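Long-range contacts in CRISPR-associated protein,CRISPR-associated endonuclease Cas9 (Corynebacterium diphtheriae, PDB 6JOO), which is an RNA-guided, magnesium-dependent endonuclease that cleaves both strands of invading DNA in CRISPR adaptive immunity: residues A[659-664]-A[742-747]; A[670-675]-A[711-716]; A[682-687]-A[726-731]. One frame throughout, in Å; residues are numbered along the deposited sequence.

Interaction 1. Residues A[659-664]-A[742-747]; sequences AHKETI and YAELGS. With nucleotides of chain D; nucleotides of chain B.
Lys-661 meets strand 741-744 through its backbone: Lys-661 N donates to Glu-744 O over 2.9 Å. Lys-661 CB also packs on this oxygen, 3.4 Å from Glu-744 O. Next along the strand, the methyl of Ala-743 fits under the turning loop, its CB 3.5 Å from Thr-663 O and 3.6 Å from Lys-661 O. Ile-664 closes the far end with a CA-H...O contact, Ile-664 CA lying 3.2 Å from Tyr-742 O.

Behind this first shell stands the imidazole of His-660. Its ND1 donates to Lys-661 O at 2.7 Å; the acceptor is in the ring plane, though the donor stands 42° out of the carbonyl plane. At the other edge, His-660 NE2 is hydrogen-bonded to O2' of nucleotide A49 of the RNA (3.0 Å), and C8 of that base lies over one ring face, toward the rim. Both ring nitrogens are therefore engaged, which fixes the ring's rotation. Ala-659 N reaches N7 of the same adenine, and Ile-736 and Leu-738 of strand 735-738 pack against the His-660 side chain.

So held, the loop directs Glu-662 N to OP1 of DNA nucleotide DG9, and Thr-663 N and OG1 to its OP2. This three-bond grip on one phosphate, within the beta-hairpin-domain region of the fusion's C-terminal part, is consistent with the phosphate lock loop of Cas9 enzymes.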
loop_
_atom_site.group_PDB
_atom_site.type_symbol
_atom_site.label_atom_id
_atom_site.label_comp_id
_atom_site.label_asym_id
_atom_site.label_seq_id
_atom_site.Cartn_x
_atom_site.Cartn_y
_atom_site.Cartn_z
ATOM N N ALA A 659 6.547 -4.754 -11.071
ATOM C CA ALA A 659 7.822 -5.034 -11.709
ATOM C C ALA A 659 7.835 -4.711 -13.193
ATOM O O ALA A 659 8.905 -4.768 -13.804
ATOM C CB ALA A 659 8.188 -6.501 -11.500
ATOM N N HIS A 660 6.687 -4.383 -13.783
ATOM C CA HIS A 660 6.615 -4.050 -15.200
ATOM C C HIS A 660 5.330 -3.273 -15.448
ATOM O O HIS A 660 4.451 -3.197 -14.587
ATOM C CB HIS A 660 6.684 -5.308 -16.076
ATOM C CG HIS A 660 5.583 -6.292 -15.820
ATOM N ND1 HIS A 660 4.263 -6.031 -16.122
ATOM C CD2 HIS A 660 5.607 -7.543 -15.302
ATOM C CE1 HIS A 660 3.522 -7.073 -15.793
ATOM N NE2 HIS A 660 4.314 -8.007 -15.296
ATOM N N LYS A 661 5.233 -2.693 -16.642
ATOM C CA LYS A 661 4.032 -1.963 -17.015
ATOM C C LYS A 661 2.866 -2.926 -17.226
ATOM O O LYS A 661 3.045 -4.116 -17.503
ATOM C CB LYS A 661 4.276 -1.130 -18.271
ATOM C CG LYS A 661 5.141 0.102 -18.028
ATOM C CD LYS A 661 5.138 1.037 -19.231
ATOM C CE LYS A 661 5.876 2.337 -18.931
ATOM N NZ LYS A 661 5.286 3.064 -17.769
ATOM N N GLU A 662 1.653 -2.394 -17.087
ATOM C CA GLU A 662 0.458 -3.227 -17.069
ATOM C C GLU A 662 -0.134 -3.471 -18.450
ATOM O O GLU A 662 -0.908 -4.420 -18.615
ATOM C CB GLU A 662 -0.603 -2.598 -16.160
ATOM C CG GLU A 662 -0.145 -2.403 -14.716
ATOM C CD GLU A 662 -1.139 -1.608 -13.885
ATOM O OE1 GLU A 662 -2.076 -1.026 -14.472
ATOM O OE2 GLU A 662 -0.983 -1.564 -12.645
ATOM N N THR A 663 0.208 -2.652 -19.440
ATOM C CA THR A 663 -0.351 -2.814 -20.775
ATOM C C THR A 663 0.394 -3.906 -21.537
ATOM O O THR A 663 1.624 -3.989 -21.490
ATOM C CB THR A 663 -0.285 -1.491 -21.540
ATOM O OG1 THR A 663 -0.816 -0.440 -20.721
ATOM C CG2 THR A 663 -1.097 -1.574 -22.822
ATOM N N ILE A 664 -0.363 -4.752 -22.231
ATOM C CA ILE A 664 0.181 -5.875 -22.985
ATOM C C ILE A 664 0.020 -5.580 -24.469
ATOM O O ILE A 664 -1.064 -5.188 -24.917
ATOM C CB ILE A 664 -0.513 -7.196 -22.609
ATOM C CG1 ILE A 664 -0.506 -7.388 -21.092
ATOM C CG2 ILE A 664 0.165 -8.370 -23.297
ATOM C CD1 ILE A 664 -1.303 -8.585 -20.631
ATOM N N TYR A 742 3.537 -9.127 -24.797
ATOM C CA TYR A 742 4.707 -8.599 -24.115
ATOM C C TYR A 742 4.296 -7.369 -23.321
ATOM O O TYR A 742 3.202 -6.827 -23.493
ATOM C CB TYR A 742 5.826 -8.253 -25.102
ATOM C CG TYR A 742 5.638 -6.919 -25.794
ATOM C CD1 TYR A 742 4.774 -6.790 -26.874
ATOM C CD2 TYR A 742 6.324 -5.787 -25.366
ATOM C CE1 TYR A 742 4.597 -5.573 -27.507
ATOM C CE2 TYR A 742 6.155 -4.569 -25.993
ATOM C CZ TYR A 742 5.291 -4.465 -27.063
ATOM O OH TYR A 742 5.122 -3.252 -27.690
ATOM N N ALA A 743 5.196 -6.925 -22.448
ATOM C CA ALA A 743 4.986 -5.707 -21.682
ATOM C C ALA A 743 6.339 -5.072 -21.407
ATOM O O ALA A 743 7.342 -5.770 -21.237
ATOM C CB ALA A 743 4.240 -5.986 -20.373
ATOM N N GLU A 744 6.361 -3.744 -21.370
ATOM C CA GLU A 744 7.603 -3.019 -21.146
ATOM C C GLU A 744 7.968 -3.025 -19.667
ATOM O O GLU A 744 7.101 -2.917 -18.795
ATOM C CB GLU A 744 7.486 -1.580 -21.655
ATOM C CG GLU A 744 7.380 -1.454 -23.172
ATOM C CD GLU A 744 7.439 -0.009 -23.650
ATOM O OE1 GLU A 744 7.584 0.900 -22.802
ATOM O OE2 GLU A 744 7.342 0.219 -24.875
ATOM N N LEU A 745 9.267 -3.147 -19.392
ATOM C CA LEU A 745 9.751 -3.179 -18.016
ATOM C C LEU A 745 9.589 -1.845 -17.299
ATOM O O LEU A 745 9.517 -1.830 -16.068
ATOM C CB LEU A 745 11.218 -3.603 -17.988
ATOM C CG LEU A 745 11.497 -4.989 -18.570
ATOM C CD1 LEU A 745 12.993 -5.269 -18.598
ATOM C CD2 LEU A 745 10.759 -6.042 -17.763
ATOM N N GLY A 746 9.530 -0.735 -18.032
ATOM C CA GLY A 746 9.324 0.546 -17.385
ATOM C C GLY A 746 10.551 1.015 -16.620
ATOM O O GLY A 746 11.690 0.647 -16.920
ATOM N N SER A 747 10.310 1.856 -15.614
ATOM C CA SER A 747 11.373 2.396 -14.774
ATOM C C SER A 747 11.761 1.462 -13.633
ATOM O O SER A 747 12.307 1.925 -12.624
ATOM C CB SER A 747 10.956 3.758 -14.212
ATOM O OG SER A 747 9.803 3.643 -13.397
ATOM P P DG D 9 0.872 0.827 -17.919
ATOM O OP1 DG D 9 1.248 0.257 -16.606
ATOM O OP2 DG D 9 1.332 0.178 -19.168
ATOM O "O5'" DG D 9 -0.720 0.956 -18.014
ATOM C "C5'" DG D 9 -1.491 1.311 -16.869
ATOM C "C4'" DG D 9 -2.917 1.636 -17.272
ATOM O "O4'" DG D 9 -3.531 0.461 -17.840
ATOM C "C3'" DG D 9 -3.828 2.047 -16.132
ATOM O "O3'" DG D 9 -3.743 3.448 -15.947
ATOM C "C2'" DG D 9 -5.211 1.642 -16.638
ATOM C "C1'" DG D 9 -4.916 0.453 -17.553
ATOM N N9 DG D 9 -5.258 -0.837 -16.966
ATOM C C8 DG D 9 -4.404 -1.721 -16.353
ATOM N N7 DG D 9 -4.995 -2.801 -15.925
ATOM C C5 DG D 9 -6.326 -2.620 -16.280
ATOM C C6 DG D 9 -7.445 -3.461 -16.077
ATOM O O6 DG D 9 -7.481 -4.572 -15.525
ATOM N N1 DG D 9 -8.612 -2.898 -16.592
ATOM C C2 DG D 9 -8.684 -1.676 -17.219
ATOM N N2 DG D 9 -9.896 -1.295 -17.650
ATOM N N3 DG D 9 -7.643 -0.881 -17.414
ATOM C C4 DG D 9 -6.502 -1.416 -16.921
ATOM P P A B 49 -2.422 -11.474 -11.211
ATOM O OP1 A B 49 -3.346 -12.626 -11.087
ATOM O OP2 A B 49 -2.584 -10.313 -10.300
ATOM O "O5'" A B 49 -0.941 -12.039 -11.056
ATOM C "C5'" A B 49 0.142 -11.168 -10.770
ATOM C "C4'" A B 49 0.854 -10.715 -12.019
ATOM O "O4'" A B 49 1.197 -9.318 -11.870
ATOM C "C3'" A B 49 2.174 -11.419 -12.321
ATOM O "O3'" A B 49 1.982 -12.582 -13.109
ATOM C "C2'" A B 49 3.002 -10.351 -13.036
ATOM O "O2'" A B 49 2.749 -10.368 -14.430
ATOM C "C1'" A B 49 2.446 -9.048 -12.458
ATOM N N9 A B 49 3.320 -8.414 -11.448
ATOM C C8 A B 49 3.901 -7.174 -11.552
ATOM N N7 A B 49 4.621 -6.832 -10.510
ATOM C C5 A B 49 4.510 -7.916 -9.656
ATOM C C6 A B 49 5.045 -8.171 -8.380
ATOM N N6 A B 49 5.831 -7.324 -7.712
ATOM N N1 A B 49 4.745 -9.345 -7.791
ATOM C C2 A B 49 3.957 -10.194 -8.459
ATOM N N3 A B 49 3.392 -10.072 -9.658
ATOM C C4 A B 49 3.709 -8.894 -10.219
ATOM P P C B 22 -9.235 -3.558 -25.516
ATOM O OP1 C B 22 -9.037 -2.775 -26.764
ATOM O OP2 C B 22 -10.228 -4.663 -25.493
ATOM O "O5'" C B 22 -7.823 -4.153 -25.080
ATOM C "C5'" C B 22 -6.697 -3.302 -24.924
ATOM C "C4'" C B 22 -5.558 -4.008 -24.233
ATOM O "O4'" C B 22 -5.948 -4.382 -22.887
ATOM C "C3'" C B 22 -5.104 -5.315 -24.860
ATOM O "O3'" C B 22 -4.257 -5.126 -25.980
ATOM C "C2'" C B 22 -4.429 -6.026 -23.693
ATOM O "O2'" C B 22 -3.126 -5.508 -23.481
ATOM C "C1'" C B 22 -5.311 -5.589 -22.520
ATOM N N1 C B 22 -6.344 -6.597 -22.176
ATOM C C2 C B 22 -5.977 -7.750 -21.464
ATOM O O2 C B 22 -4.793 -7.921 -21.136
ATOM N N3 C B 22 -6.920 -8.666 -21.145
ATOM C C4 C B 22 -8.187 -8.468 -21.501
ATOM N N4 C B 22 -9.083 -9.399 -21.164
ATOM C C5 C B 22 -8.591 -7.307 -22.221
ATOM C C6 C B 22 -7.649 -6.405 -22.531
#

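Interaction 2. Residues A[670-675]-A[711-716]; sequences VKLSSQ and RHIRVN. With ZN (zinc ion), chain F; nucleotides of chain B.
The guanidinium of Arg-711 presents its edge to the 670-675 segment, where two carbonyl oxygens lie close to its plane. Arg-711 NH1 donates to Leu-672 O at 2.6 Å, the acceptor 8° out of the guanidinium plane, and Arg-711 NH2 donates to Ser-674 O at 3.1 Å. Pro-706 O takes a further bond from NH2, so this nitrogen has two backbone acceptors and ties three pieces of chain together. The Arg-711 chain bends at chi3 before the guanidinium turns its edge to the two carbonyls.

Both carbonyls come from the type I turn of Lys-671 to Ser-674, closed by a bond from Ser-674 N to Lys-671 O. Leu-672 divides its methyls between Arg-711 and Ile-713. Its CD2 lies 3.7 Å from Arg-711 CB, while its CD1 is 3.7 Å from Ile-713 CD1. The turn is tied elsewhere by Ser-673 OG, bonded to Ala-722 O.

His-712 points away from the turn and binds the zinc ion through NE2, together with His-719. Farther along, Arg-714 O and Asn-716 N pair with N3 and O2 of RNA nucleotide U63. All this belongs to the beta-hairpin-domain region in the fusion's C-terminal part. The turn continues strand 668-671, the antiparallel partner of 725-728; strand 713-715 pairs with 718-720, and helix 687-694 packs on Ile-713 through Ala-692 and Leu-693.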
loop_
_atom_site.group_PDB
_atom_site.type_symbol
_atom_site.label_atom_id
_atom_site.label_comp_id
_atom_site.label_asym_id
_atom_site.label_seq_id
_atom_site.Cartn_x
_atom_site.Cartn_y
_atom_site.Cartn_z
ATOM N N VAL A 670 8.168 -13.670 -36.628
ATOM C CA VAL A 670 8.991 -13.624 -37.831
ATOM C C VAL A 670 9.552 -15.014 -38.092
ATOM O O VAL A 670 9.994 -15.699 -37.164
ATOM C CB VAL A 670 10.122 -12.583 -37.693
ATOM C CG1 VAL A 670 11.214 -12.822 -38.723
ATOM C CG2 VAL A 670 9.563 -11.175 -37.830
ATOM N N LYS A 671 9.525 -15.430 -39.357
ATOM C CA LYS A 671 10.055 -16.737 -39.722
ATOM C C LYS A 671 11.551 -16.803 -39.440
ATOM O O LYS A 671 12.275 -15.813 -39.591
ATOM C CB LYS A 671 9.773 -17.028 -41.197
ATOM C CG LYS A 671 8.288 -17.078 -41.538
ATOM C CD LYS A 671 8.055 -17.191 -43.034
ATOM C CE LYS A 671 6.569 -17.154 -43.366
ATOM N NZ LYS A 671 6.320 -17.155 -44.836
ATOM N N LEU A 672 12.009 -17.985 -39.020
ATOM C CA LEU A 672 13.408 -18.155 -38.640
ATOM C C LEU A 672 14.347 -17.912 -39.817
ATOM O O LEU A 672 15.480 -17.456 -39.622
ATOM C CB LEU A 672 13.617 -19.557 -38.065
ATOM C CG LEU A 672 14.873 -19.856 -37.242
ATOM C CD1 LEU A 672 14.591 -21.015 -36.316
ATOM C CD2 LEU A 672 16.070 -20.183 -38.121
ATOM N N SER A 673 13.898 -18.200 -41.039
ATOM C CA SER A 673 14.737 -18.047 -42.220
ATOM C C SER A 673 14.973 -16.594 -42.604
ATOM O O SER A 673 15.708 -16.342 -43.565
ATOM C CB SER A 673 14.114 -18.797 -43.397
ATOM O OG SER A 673 12.776 -18.382 -43.611
ATOM N N SER A 674 14.383 -15.643 -41.890
ATOM C CA SER A 674 14.508 -14.239 -42.239
ATOM C C SER A 674 15.880 -13.698 -41.845
ATOM O O SER A 674 16.588 -14.265 -41.008
ATOM C CB SER A 674 13.405 -13.423 -41.564
ATOM O OG SER A 674 13.585 -12.034 -41.780
ATOM N N GLN A 675 16.254 -12.583 -42.469
ATOM C CA GLN A 675 17.491 -11.903 -42.112
ATOM C C GLN A 675 17.320 -11.210 -40.766
ATOM O O GLN A 675 16.301 -10.557 -40.520
ATOM C CB GLN A 675 17.871 -10.893 -43.192
ATOM C CG GLN A 675 19.209 -10.211 -42.967
ATOM C CD GLN A 675 19.569 -9.250 -44.083
ATOM O OE1 GLN A 675 18.704 -8.798 -44.833
ATOM N NE2 GLN A 675 20.853 -8.935 -44.200
ATOM N N ARG A 711 18.757 -22.624 -41.647
ATOM C CA ARG A 711 19.223 -22.435 -40.280
ATOM C C ARG A 711 18.385 -23.260 -39.314
ATOM O O ARG A 711 17.158 -23.334 -39.435
ATOM C CB ARG A 711 19.173 -20.956 -39.887
ATOM C CG ARG A 711 20.538 -20.279 -39.867
ATOM C CD ARG A 711 20.536 -19.004 -39.031
ATOM N NE ARG A 711 20.307 -17.803 -39.832
ATOM C CZ ARG A 711 19.117 -17.239 -40.011
ATOM N NH1 ARG A 711 18.040 -17.769 -39.447
ATOM N NH2 ARG A 711 19.005 -16.145 -40.753
ATOM N N HIS A 712 19.060 -23.888 -38.353
ATOM C CA HIS A 712 18.421 -24.728 -37.350
ATOM C C HIS A 712 18.730 -24.181 -35.964
ATOM O O HIS A 712 19.868 -23.792 -35.681
ATOM C CB HIS A 712 18.890 -26.181 -37.464
ATOM C CG HIS A 712 17.841 -27.182 -37.099
ATOM N ND1 HIS A 712 16.593 -26.816 -36.645
ATOM C CD2 HIS A 712 17.849 -28.535 -37.130
ATOM C CE1 HIS A 712 15.877 -27.901 -36.407
ATOM N NE2 HIS A 712 16.617 -28.957 -36.693
ATOM N N ILE A 713 17.716 -24.158 -35.100
ATOM C CA ILE A 713 17.801 -23.493 -33.803
ATOM C C ILE A 713 17.077 -24.332 -32.760
ATOM O O ILE A 713 15.942 -24.766 -32.982
ATOM C CB ILE A 713 17.212 -22.069 -33.871
ATOM C CG1 ILE A 713 18.227 -21.110 -34.494
ATOM C CG2 ILE A 713 16.765 -21.585 -32.500
ATOM C CD1 ILE A 713 17.670 -19.746 -34.778
ATOM N N ARG A 714 17.735 -24.561 -31.624
ATOM C CA ARG A 714 17.154 -25.264 -30.487
ATOM C C ARG A 714 16.989 -24.294 -29.323
ATOM O O ARG A 714 17.934 -23.584 -28.962
ATOM C CB ARG A 714 18.026 -26.450 -30.070
ATOM N N VAL A 715 15.789 -24.263 -28.742
ATOM C CA VAL A 715 15.457 -23.377 -27.629
ATOM C C VAL A 715 14.822 -24.226 -26.537
ATOM O O VAL A 715 13.682 -24.685 -26.688
ATOM C CB VAL A 715 14.515 -22.241 -28.050
ATOM C CG1 VAL A 715 13.994 -21.505 -26.826
ATOM C CG2 VAL A 715 15.227 -21.277 -28.986
ATOM N N ASN A 716 15.551 -24.429 -25.440
ATOM C CA ASN A 716 15.101 -25.259 -24.323
ATOM C C ASN A 716 14.678 -26.645 -24.811
ATOM O O ASN A 716 13.567 -27.115 -24.562
ATOM C CB ASN A 716 13.973 -24.573 -23.549
ATOM C CG ASN A 716 14.443 -23.332 -22.818
ATOM O OD1 ASN A 716 13.749 -22.315 -22.780
ATOM N ND2 ASN A 716 15.630 -23.410 -22.234
HETATM ZN ZN ZN F . 17.583 -29.818 -35.103
ATOM P P U B 63 24.046 -20.706 -21.597
ATOM O OP1 U B 63 24.741 -21.856 -22.234
ATOM O OP2 U B 63 24.381 -19.315 -21.994
ATOM O "O5'" U B 63 22.476 -20.923 -21.767
ATOM C "C5'" U B 63 21.553 -19.938 -21.314
ATOM C "C4'" U B 63 20.149 -20.199 -21.806
ATOM O "O4'" U B 63 20.143 -20.282 -23.259
ATOM C "C3'" U B 63 19.500 -21.489 -21.307
ATOM O "O3'" U B 63 18.100 -21.267 -21.160
ATOM C "C2'" U B 63 19.724 -22.444 -22.475
ATOM O "O2'" U B 63 18.821 -23.527 -22.532
ATOM C "C1'" U B 63 19.545 -21.501 -23.655
ATOM N N1 U B 63 20.163 -21.950 -24.910
ATOM C C2 U B 63 19.309 -22.433 -25.881
ATOM O O2 U B 63 18.102 -22.506 -25.720
ATOM N N3 U B 63 19.919 -22.833 -27.044
ATOM C C4 U B 63 21.269 -22.794 -27.327
ATOM O O4 U B 63 21.670 -23.191 -28.424
ATOM C C5 U B 63 22.085 -22.274 -26.270
ATOM C C6 U B 63 21.519 -21.877 -25.124
#

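Interaction 3. Residues A[682-687]-A[726-731]; sequences DKASSE and IGLFPV
Ala-684 and Leu-728 form a single backbone bridge, CA to CA 4.5 Å, flanked by bonds from Phe-729 N to Lys-683 O and from Ser-685 N to Gly-727 O, the pattern of a non-hydrogen-bonded antiparallel pair. Gly-727 O accepts twice: Ser-685 N lies 3.2 Å from it and Ser-685 OG 2.8 Å, both on the same face of its carbonyl plane. The hydroxyl gets there because chi1 of Ser-685 (49°) sets OG between the backbone N and the carbonyl carbon.

The single bridge brings the loop between helices 678-681 and 687-694 against the end of strand 725-728 in the beta-hairpin-domain region of the fusion's C-terminal part. Ser-686 is the N-cap of helix 687-694, its OG bonded to Leu-689 N.

Phe-729 turns one ring face to the serine in a CH-pi contact, Ser-685 CA lying 4.0 Å from the ring centroid and 25° off its normal. The extended aliphatic stem of Lys-683 passes two carbonyls, its CD 3.4 Å from Phe-729 O and 3.9 Å from Val-731 O. Leu-728 CD2 rests 3.7 Å from Ala-684 CA. Before the bridge, Asp-682 forms a salt bridge with Arg-803 and a hydrogen bond with Trp-690 NE1.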
loop_
_atom_site.group_PDB
_atom_site.type_symbol
_atom_site.label_atom_id
_atom_site.label_comp_id
_atom_site.label_asym_id
_atom_site.label_seq_id
_atom_site.Cartn_x
_atom_site.Cartn_y
_atom_site.Cartn_z
ATOM N N ASP A 682 18.622 -8.663 -30.568
ATOM C CA ASP A 682 18.471 -8.094 -29.235
ATOM C C ASP A 682 17.017 -7.823 -28.860
ATOM O O ASP A 682 16.758 -7.414 -27.721
ATOM C CB ASP A 682 19.290 -6.806 -29.126
ATOM C CG ASP A 682 20.784 -7.068 -29.068
ATOM O OD1 ASP A 682 21.173 -8.250 -28.955
ATOM O OD2 ASP A 682 21.568 -6.096 -29.137
ATOM N N LYS A 683 16.068 -8.033 -29.770
ATOM C CA LYS A 683 14.651 -7.898 -29.464
ATOM C C LYS A 683 13.978 -9.244 -29.257
ATOM O O LYS A 683 12.746 -9.308 -29.210
ATOM C CB LYS A 683 13.936 -7.122 -30.572
ATOM C CG LYS A 683 14.422 -5.692 -30.742
ATOM C CD LYS A 683 13.716 -4.983 -31.886
ATOM C CE LYS A 683 14.266 -3.581 -32.087
ATOM N NZ LYS A 683 13.605 -2.880 -33.223
ATOM N N ALA A 684 14.758 -10.317 -29.143
ATOM C CA ALA A 684 14.196 -11.641 -28.918
ATOM C C ALA A 684 13.391 -11.674 -27.626
ATOM O O ALA A 684 13.753 -11.042 -26.631
ATOM C CB ALA A 684 15.310 -12.688 -28.873
ATOM N N SER A 685 12.295 -12.431 -27.644
ATOM C CA SER A 685 11.353 -12.463 -26.532
ATOM C C SER A 685 11.809 -13.342 -25.371
ATOM O O SER A 685 11.124 -13.381 -24.344
ATOM C CB SER A 685 9.983 -12.928 -27.030
ATOM O OG SER A 685 10.099 -14.099 -27.821
ATOM N N SER A 686 12.936 -14.040 -25.496
ATOM C CA SER A 686 13.428 -14.874 -24.410
ATOM C C SER A 686 14.946 -14.920 -24.470
ATOM O O SER A 686 15.553 -14.692 -25.518
ATOM C CB SER A 686 12.853 -16.293 -24.472
ATOM O OG SER A 686 13.454 -17.043 -25.515
ATOM N N GLU A 687 15.553 -15.230 -23.324
ATOM C CA GLU A 687 17.006 -15.324 -23.273
ATOM C C GLU A 687 17.506 -16.553 -24.021
ATOM O O GLU A 687 18.568 -16.512 -24.653
ATOM C CB GLU A 687 17.480 -15.351 -21.823
ATOM C CG GLU A 687 16.939 -14.221 -20.963
ATOM C CD GLU A 687 17.554 -14.212 -19.578
ATOM O OE1 GLU A 687 18.419 -15.074 -19.313
ATOM O OE2 GLU A 687 17.179 -13.348 -18.756
ATOM N N ILE A 726 9.221 -17.070 -34.929
ATOM C CA ILE A 726 9.831 -16.781 -33.639
ATOM C C ILE A 726 9.364 -15.403 -33.196
ATOM O O ILE A 726 9.057 -14.535 -34.016
ATOM C CB ILE A 726 11.373 -16.861 -33.683
ATOM C CG1 ILE A 726 11.958 -15.708 -34.496
ATOM C CG2 ILE A 726 11.817 -18.184 -34.278
ATOM C CD1 ILE A 726 13.467 -15.663 -34.458
ATOM N N GLY A 727 9.298 -15.210 -31.876
ATOM C CA GLY A 727 8.766 -13.981 -31.319
ATOM C C GLY A 727 9.854 -12.963 -31.047
ATOM O O GLY A 727 10.858 -13.269 -30.398
ATOM N N LEU A 728 9.648 -11.747 -31.544
ATOM C CA LEU A 728 10.548 -10.633 -31.293
ATOM C C LEU A 728 9.751 -9.456 -30.756
ATOM O O LEU A 728 8.579 -9.272 -31.096
ATOM C CB LEU A 728 11.299 -10.204 -32.559
ATOM C CG LEU A 728 12.066 -11.268 -33.342
ATOM C CD1 LEU A 728 12.731 -10.622 -34.539
ATOM C CD2 LEU A 728 13.094 -11.964 -32.472
ATOM N N PHE A 729 10.393 -8.661 -29.916
ATOM C CA PHE A 729 9.746 -7.471 -29.385
ATOM C C PHE A 729 9.640 -6.415 -30.479
ATOM O O PHE A 729 10.630 -6.138 -31.167
ATOM C CB PHE A 729 10.524 -6.923 -28.194
ATOM C CG PHE A 729 10.466 -7.796 -26.976
ATOM C CD1 PHE A 729 9.271 -8.364 -26.567
ATOM C CD2 PHE A 729 11.608 -8.050 -26.238
ATOM C CE1 PHE A 729 9.218 -9.169 -25.442
ATOM C CE2 PHE A 729 11.564 -8.852 -25.115
ATOM C CZ PHE A 729 10.367 -9.412 -24.718
ATOM N N PRO A 730 8.468 -5.805 -30.673
ATOM C CA PRO A 730 8.330 -4.788 -31.727
ATOM C C PRO A 730 8.991 -3.464 -31.390
ATOM O O PRO A 730 9.077 -2.598 -32.271
ATOM C CB PRO A 730 6.813 -4.625 -31.853
ATOM C CG PRO A 730 6.303 -4.950 -30.492
ATOM C CD PRO A 730 7.200 -6.037 -29.959
ATOM N N VAL A 731 9.452 -3.273 -30.157
ATOM C CA VAL A 731 10.047 -2.017 -29.730
ATOM C C VAL A 731 11.447 -2.287 -29.197
ATOM O O VAL A 731 11.792 -3.408 -28.819
ATOM C CB VAL A 731 9.191 -1.304 -28.665
ATOM C CG1 VAL A 731 7.847 -0.908 -29.250
ATOM C CG2 VAL A 731 9.004 -2.206 -27.454
#

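Along the chain from its N-terminal side, the first of these segments is 659-664; strand 668-671 then leads into the turn within 670-675 and on to the loop at 682-687. Interaction 2 closes its loop at 711-716, interaction 3 at 726-731, and interaction 1 last, at 742-747. Interactions 2 and 3 cross, and both nest inside the loop closed by interaction 1. Strands 668-671 and 725-728 join the crossed pair, with Val-670 and Ile-726 hydrogen-bonded through their backbones. Tyr-742 packs on Phe-729, Pro-730 and Val-731, linking interactions 1 and 3, whereas interactions 1 and 2 do not touch, their centres about 26 Å apart. The series runs from the DNA-phosphate loop to the zinc site.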